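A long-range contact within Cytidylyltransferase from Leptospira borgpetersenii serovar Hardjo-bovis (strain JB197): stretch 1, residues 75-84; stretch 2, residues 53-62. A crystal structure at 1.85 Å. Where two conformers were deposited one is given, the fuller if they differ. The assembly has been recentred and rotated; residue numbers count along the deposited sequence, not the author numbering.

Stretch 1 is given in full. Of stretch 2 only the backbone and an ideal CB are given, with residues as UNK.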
ATOM      1  N   GLY A  75      -9.971  -4.673 -13.804  1.00 39.63           N
ATOM      2  CA  GLY A  75     -10.770  -3.500 -14.116  1.00 41.77           C
ATOM      3  C   GLY A  75     -10.332  -2.210 -13.455  1.00 44.42           C
ATOM      4  O   GLY A  75     -11.173  -1.353 -13.197  1.00 47.78           O
ATOM      5  N   VAL A  76      -9.040  -2.037 -13.181  1.00 38.91           N
ATOM      6  CA  VAL A  76      -8.568  -0.780 -12.619  1.00 43.23           C
ATOM      7  C   VAL A  76      -7.691  -0.087 -13.659  1.00 37.75           C
ATOM      8  O   VAL A  76      -7.272  -0.683 -14.653  1.00 39.23           O
ATOM      9  CB  VAL A  76      -7.832  -0.982 -11.274  1.00 45.31           C
ATOM     10  CG1 VAL A  76      -8.676  -1.855 -10.321  1.00 41.88           C
ATOM     11  CG2 VAL A  76      -6.534  -1.599 -11.487  1.00 35.71           C
ATOM     12  N   SER A  77      -7.458   1.207 -13.455  1.00 32.67           N
ATOM     13  CA  SER A  77      -6.665   1.948 -14.420  1.00 33.06           C
ATOM     14  C   SER A  77      -5.188   1.741 -14.151  1.00 29.80           C
ATOM     15  O   SER A  77      -4.787   1.283 -13.079  1.00 30.46           O
ATOM     16  CB  SER A  77      -7.007   3.435 -14.367  1.00 39.49           C
ATOM     17  OG  SER A  77      -8.382   3.615 -14.645  1.00 42.34           O
ATOM     18  N   VAL A  78      -4.370   2.066 -15.157  1.00 30.71           N
ATOM     19  CA  VAL A  78      -2.938   1.822 -15.112  1.00 26.50           C
ATOM     20  C   VAL A  78      -2.208   3.066 -15.577  1.00 30.54           C
ATOM     21  O   VAL A  78      -2.556   3.645 -16.612  1.00 35.81           O
ATOM     22  CB  VAL A  78      -2.522   0.649 -16.020  1.00 29.49           C
ATOM     23  CG1 VAL A  78      -1.013   0.449 -15.928  1.00 34.24           C
ATOM     24  CG2 VAL A  78      -3.248  -0.618 -15.627  1.00 30.30           C
ATOM     25  N   PHE A  79      -1.168   3.445 -14.842  1.00 27.15           N
ATOM     26  CA  PHE A  79      -0.278   4.520 -15.249  1.00 27.49           C
ATOM     27  C   PHE A  79       1.135   3.955 -15.324  1.00 29.89           C
ATOM     28  O   PHE A  79       1.609   3.342 -14.366  1.00 31.38           O
ATOM     29  CB  PHE A  79      -0.319   5.708 -14.277  1.00 28.81           C
ATOM     30  CG  PHE A  79       0.577   6.811 -14.703  1.00 31.24           C
ATOM     31  CD1 PHE A  79       0.124   7.768 -15.602  1.00 35.24           C
ATOM     32  CD2 PHE A  79       1.901   6.852 -14.289  1.00 33.23           C
ATOM     33  CE1 PHE A  79       0.970   8.766 -16.057  1.00 45.98           C
ATOM     34  CE2 PHE A  79       2.760   7.849 -14.751  1.00 38.08           C
ATOM     35  CZ  PHE A  79       2.289   8.797 -15.642  1.00 41.84           C
ATOM     36  N   ARG A  80       1.790   4.145 -16.461  1.00 30.85           N
ATOM     37  CA  ARG A  80       3.124   3.606 -16.693  1.00 31.64           C
ATOM     38  C   ARG A  80       4.102   4.758 -16.837  1.00 31.14           C
ATOM     39  O   ARG A  80       4.002   5.557 -17.780  1.00 33.82           O
ATOM     40  CB  ARG A  80       3.116   2.705 -17.924  1.00 31.54           C
ATOM     41  CG  ARG A  80       2.069   1.599 -17.748  1.00 33.60           C
ATOM     42  CD  ARG A  80       2.223   0.457 -18.737  1.00 31.82           C
ATOM     43  NE  ARG A  80       3.514  -0.213 -18.586  1.00 29.15           N
ATOM     44  CZ  ARG A  80       3.862  -1.328 -19.238  1.00 36.10           C
ATOM     45  NH1 ARG A  80       3.003  -1.916 -20.074  1.00 32.24           N
ATOM     46  NH2 ARG A  80       5.080  -1.860 -19.063  1.00 30.95           N
ATOM     47  N   GLY A  81       5.052   4.836 -15.914  1.00 34.42           N
ATOM     48  CA  GLY A  81       5.975   5.963 -15.852  1.00 32.52           C
ATOM     49  C   GLY A  81       7.318   5.578 -15.278  1.00 38.22           C
ATOM     50  O   GLY A  81       7.788   4.445 -15.467  1.00 34.07           O
ATOM     51  N   SER A  82       7.924   6.510 -14.541  1.00 36.45           N
ATOM     52  CA  SER A  82       9.336   6.412 -14.182  1.00 36.63           C
ATOM     53  C   SER A  82       9.612   5.190 -13.315  1.00 33.45           C
ATOM     54  O   SER A  82       8.894   4.912 -12.363  1.00 32.72           O
ATOM     55  CB  SER A  82       9.780   7.669 -13.435  1.00 40.60           C
ATOM     56  OG  SER A  82      11.100   7.533 -12.930  1.00 38.82           O
ATOM     57  N   ALA A  83      10.707   4.480 -13.630  1.00 35.08           N
ATOM     58  CA  ALA A  83      11.030   3.289 -12.849  1.00 36.20           C
ATOM     59  C   ALA A  83      11.496   3.647 -11.438  1.00 34.81           C
ATOM     60  O   ALA A  83      11.016   3.073 -10.451  1.00 35.00           O
ATOM     61  CB  ALA A  83      12.091   2.451 -13.586  1.00 36.48           C
ATOM     62  N   ASN A  84      12.446   4.584 -11.317  1.00 35.11           N
ATOM     63  CA  ASN A  84      13.058   4.890 -10.025  1.00 41.80           C
ATOM     64  C   ASN A  84      12.654   6.230  -9.426  1.00 44.36           C
ATOM     65  O   ASN A  84      12.972   6.489  -8.256  1.00 40.97           O
ATOM     66  CB  ASN A  84      14.586   4.860 -10.139  1.00 45.68           C
ATOM     67  CG  ASN A  84      15.100   3.540 -10.656  1.00 65.23           C
ATOM     68  OD1 ASN A  84      15.942   3.494 -11.557  1.00 72.65           O
ATOM     69  ND2 ASN A  84      14.590   2.450 -10.092  1.00 70.43           N
ATOM     70  N   UNK A  53     -11.538   5.035  -7.942  1.00 45.19           N
ATOM     71  CA  UNK A  53     -10.327   5.720  -8.396  1.00 39.87           C
ATOM     72  C   UNK A  53      -9.071   4.981  -7.962  1.00 41.09           C
ATOM     73  O   UNK A  53      -8.122   5.596  -7.468  1.00 44.07           O
ATOM     74  CB  UNK A  53     -10.296   7.154  -7.863  1.00 39.87           C
ATOM     75  N   UNK A  54      -9.041   3.664  -8.137  1.00 41.41           N
ATOM     76  CA  UNK A  54      -7.828   2.888  -7.926  1.00 37.63           C
ATOM     77  C   UNK A  54      -7.040   2.929  -9.224  1.00 32.10           C
ATOM     78  O   UNK A  54      -7.612   2.734 -10.305  1.00 30.46           O
ATOM     79  CB  UNK A  54      -8.138   1.451  -7.502  1.00 37.63           C
ATOM     80  N   UNK A  55      -5.750   3.227  -9.125  1.00 32.33           N
ATOM     81  CA  UNK A  55      -4.844   3.191 -10.270  1.00 32.40           C
ATOM     82  C   UNK A  55      -3.606   2.406  -9.858  1.00 31.69           C
ATOM     83  O   UNK A  55      -3.068   2.622  -8.764  1.00 28.57           O
ATOM     84  CB  UNK A  55      -4.477   4.599 -10.742  1.00 32.40           C
ATOM     85  N   UNK A  56      -3.157   1.497 -10.723  1.00 27.03           N
ATOM     86  CA  UNK A  56      -1.869   0.836 -10.539  1.00 24.01           C
ATOM     87  C   UNK A  56      -0.813   1.635 -11.290  1.00 30.05           C
ATOM     88  O   UNK A  56      -0.952   1.909 -12.494  1.00 28.37           O
ATOM     89  CB  UNK A  56      -1.911  -0.615 -11.024  1.00 24.01           C
ATOM     90  N   UNK A  57       0.236   2.028 -10.577  1.00 25.04           N
ATOM     91  CA  UNK A  57       1.320   2.824 -11.124  1.00 22.79           C
ATOM     92  C   UNK A  57       2.513   1.892 -11.285  1.00 29.68           C
ATOM     93  O   UNK A  57       3.069   1.423 -10.288  1.00 28.00           O
ATOM     94  CB  UNK A  57       1.652   4.022 -10.233  1.00 22.79           C
ATOM     95  N   UNK A  58       2.939   1.665 -12.523  1.00 29.63           N
ATOM     96  CA  UNK A  58       4.054   0.747 -12.738  1.00 27.44           C
ATOM     97  C   UNK A  58       5.052   1.404 -13.694  1.00 35.34           C
ATOM     98  O   UNK A  58       4.979   2.619 -13.924  1.00 31.23           O
ATOM     99  CB  UNK A  58       3.566  -0.594 -13.291  1.00 27.44           C
ATOM    100  N   UNK A  59       6.020   0.653 -14.218  1.00 33.77           N
ATOM    101  CA  UNK A  59       7.019   1.236 -15.101  1.00 32.55           C
ATOM    102  C   UNK A  59       6.653   0.980 -16.558  1.00 28.66           C
ATOM    103  O   UNK A  59       5.726   0.235 -16.875  1.00 31.83           O
ATOM    104  CB  UNK A  59       8.407   0.671 -14.791  1.00 32.55           C
ATOM    105  N   UNK A  60       7.440   1.578 -17.441  1.00 30.79           N
ATOM    106  CA  UNK A  60       7.304   1.412 -18.881  1.00 32.36           C
ATOM    107  C   UNK A  60       8.103   0.234 -19.419  1.00 33.18           C
ATOM    108  O   UNK A  60       8.087  -0.005 -20.635  1.00 34.88           O
ATOM    109  CB  UNK A  60       7.740   2.694 -19.593  1.00 32.36           C
ATOM    110  N   UNK A  61       8.803  -0.488 -18.552  1.00 36.67           N
ATOM    111  CA  UNK A  61       9.604  -1.611 -19.014  0.56 37.12           C
ATOM    112  C   UNK A  61       8.701  -2.756 -19.457  1.00 37.58           C
ATOM    113  O   UNK A  61       7.606  -2.964 -18.922  1.00 31.56           O
ATOM    114  CB  UNK A  61      10.562  -2.078 -17.916  0.56 37.12           C
ATOM    115  N   UNK A  62       9.175  -3.494 -20.468  1.00 41.45           N
ATOM    116  CA  UNK A  62       8.378  -4.567 -21.063  1.00 37.59           C
ATOM    117  C   UNK A  62       7.901  -5.581 -20.028  1.00 40.76           C
ATOM    118  O   UNK A  62       6.797  -6.126 -20.163  1.00 35.92           O
ATOM    119  CB  UNK A  62       9.190  -5.282 -22.145  1.00 37.59           C
TER

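The two stretches run as neighbouring parallel strands. The backbone of 56 and 58 carries the ladder: position 56 N donates to S77 O (2.9 Å), F79 N donates to position 56 O (2.8 Å), position 58 N donates to F79 O (2.8 Å), and G81 N donates to position 58 O (3.0 Å). Along 55 to 58 the side chains alternate between two faces, as in any extended strand.

Position 53 has nothing of stretch 1 within reach of its CB. Many residues would suit it. It is N53, which makes no contact here.

Position 54 points sideways, its ideal CB 4.4 Å from V76 CG1. A small or medium apolar side chain would fit. It is V54, whose CG1 lies 4.2 Å from V76 CG1. The oxygen of water 1 lies 2.6 Å from V54 O and 3.2 Å from S77 N.

Position 55 shares a face with S77 and F79. Its extended backbone angles, -131/135, suit a branched residue, though other apolar ones would also fit. It is V55. Its CG1 packs 4.1 Å from S77 CB and 4.2 Å from F79 CB.

Position 56 is on the face of V78. Its ideal CB is near V76 CG2 (4.7 Å) and V78 CG2 (4.8 Å), so valine, isoleucine or leucine would be reasonable. It is V56, with CG2 3.9 Å from V76 CG2.

Position 57 returns to the face of F79, its ideal CB 4.2 Å from F79 O. Leucine, isoleucine or valine could pack against F79 CB; others are possible. It is L57, whose CG lies 4.2 Å from F79 CB.

Position 58 faces V78 and the aliphatic part of R80. Valine or threonine would both suit it. It is T58. Its CG2 lies 3.8 Å from R80 CG and 4.2 Å from V78 CG1, while OG1 bonds elsewhere in the structure.

Position 59 points away overall, but its ideal CB is 4.2 Å from A83 CA. A compact side chain would fit. It is T59, with CG2 4.1 Å from A83 CB; its OG1 accepts from the N of position 61 (2.9 Å). The carbonyl is used as well: T59 O accepts from R80 NE (2.8 Å) and R80 NH2 (3.1 Å).

Position 60 points sideways, its ideal CB 4.9 Å from R80 CB. A long side chain could lie along R80. It is E60. The oxygen of water 2 lies 2.8 Å from E60 N and 2.9 Å from G81 O, beside a weak direct bond from E60 N to G81 O (3.5 Å).

Position 61 has open space around its CB, so a polar residue is plausible. It is E61, with OE2 4.1 Å from A83 CB. Position 62 is little constrained. It is N62.

Stretch 2 (53-62) NVVVLTTEEN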
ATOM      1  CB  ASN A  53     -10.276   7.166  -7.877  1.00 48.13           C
ATOM      2  CG  ASN A  53     -11.446   8.015  -8.359  1.00 52.44           C
ATOM      3  OD1 ASN A  53     -11.882   7.920  -9.510  1.00 48.11           O
ATOM      4  ND2 ASN A  53     -11.954   8.871  -7.471  1.00 57.46           N
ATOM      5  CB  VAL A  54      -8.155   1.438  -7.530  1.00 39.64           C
ATOM      6  CG1 VAL A  54      -6.904   0.602  -7.476  1.00 36.75           C
ATOM      7  CG2 VAL A  54      -8.834   1.409  -6.172  1.00 45.54           C
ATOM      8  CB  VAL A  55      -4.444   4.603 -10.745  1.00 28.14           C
ATOM      9  CG1 VAL A  55      -3.740   4.532 -12.120  1.00 33.60           C
ATOM     10  CG2 VAL A  55      -5.680   5.575 -10.758  1.00 32.84           C
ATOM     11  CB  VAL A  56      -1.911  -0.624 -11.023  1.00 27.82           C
ATOM     12  CG1 VAL A  56      -0.500  -1.242 -11.031  1.00 28.58           C
ATOM     13  CG2 VAL A  56      -2.851  -1.463 -10.158  1.00 29.53           C
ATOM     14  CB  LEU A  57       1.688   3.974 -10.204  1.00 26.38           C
ATOM     15  CG  LEU A  57       0.870   5.273 -10.235  1.00 30.27           C
ATOM     16  CD1 LEU A  57      -0.623   4.984 -10.052  1.00 29.65           C
ATOM     17  CD2 LEU A  57       1.413   6.178  -9.150  1.00 28.10           C
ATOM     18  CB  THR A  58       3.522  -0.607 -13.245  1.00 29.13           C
ATOM     19  OG1 THR A  58       4.574  -1.594 -13.245  1.00 28.70           O
ATOM     20  CG2 THR A  58       2.917  -0.473 -14.651  1.00 29.28           C
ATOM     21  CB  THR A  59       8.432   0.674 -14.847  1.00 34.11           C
ATOM     22  OG1 THR A  59       8.592  -0.511 -15.629  1.00 31.44           O
ATOM     23  CG2 THR A  59       8.638   0.323 -13.362  1.00 30.04           C
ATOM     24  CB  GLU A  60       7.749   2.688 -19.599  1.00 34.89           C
ATOM     25  CG  GLU A  60       6.954   3.930 -19.157  1.00 38.97           C
ATOM     26  CD  GLU A  60       7.276   5.159 -19.999  1.00 45.00           C
ATOM     27  OE1 GLU A  60       7.601   6.227 -19.427  1.00 45.40           O
ATOM     28  OE2 GLU A  60       7.200   5.050 -21.235  1.00 51.46           O
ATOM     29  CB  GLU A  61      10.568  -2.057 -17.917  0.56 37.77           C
ATOM     30  CG  GLU A  61      11.642  -1.006 -17.645  0.56 42.34           C
ATOM     31  CD  GLU A  61      12.600  -1.388 -16.537  0.56 45.51           C
ATOM     32  OE1 GLU A  61      12.623  -2.567 -16.120  0.56 44.96           O
ATOM     33  OE2 GLU A  61      13.346  -0.492 -16.088  0.56 50.29           O
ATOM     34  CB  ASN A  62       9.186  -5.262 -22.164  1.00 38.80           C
ATOM     35  CG  ASN A  62       9.249  -4.428 -23.447  1.00 52.93           C
ATOM     36  OD1 ASN A  62       8.325  -3.667 -23.760  1.00 46.78           O
ATOM     37  ND2 ASN A  62      10.334  -4.566 -24.182  1.00 55.39           N
TER
HETATM   38  O   HOH W   1      -9.815   2.212 -11.592  1.00 54.37           O
HETATM   39  O   HOH W   2       9.848   2.979 -16.945  1.00 33.01           O
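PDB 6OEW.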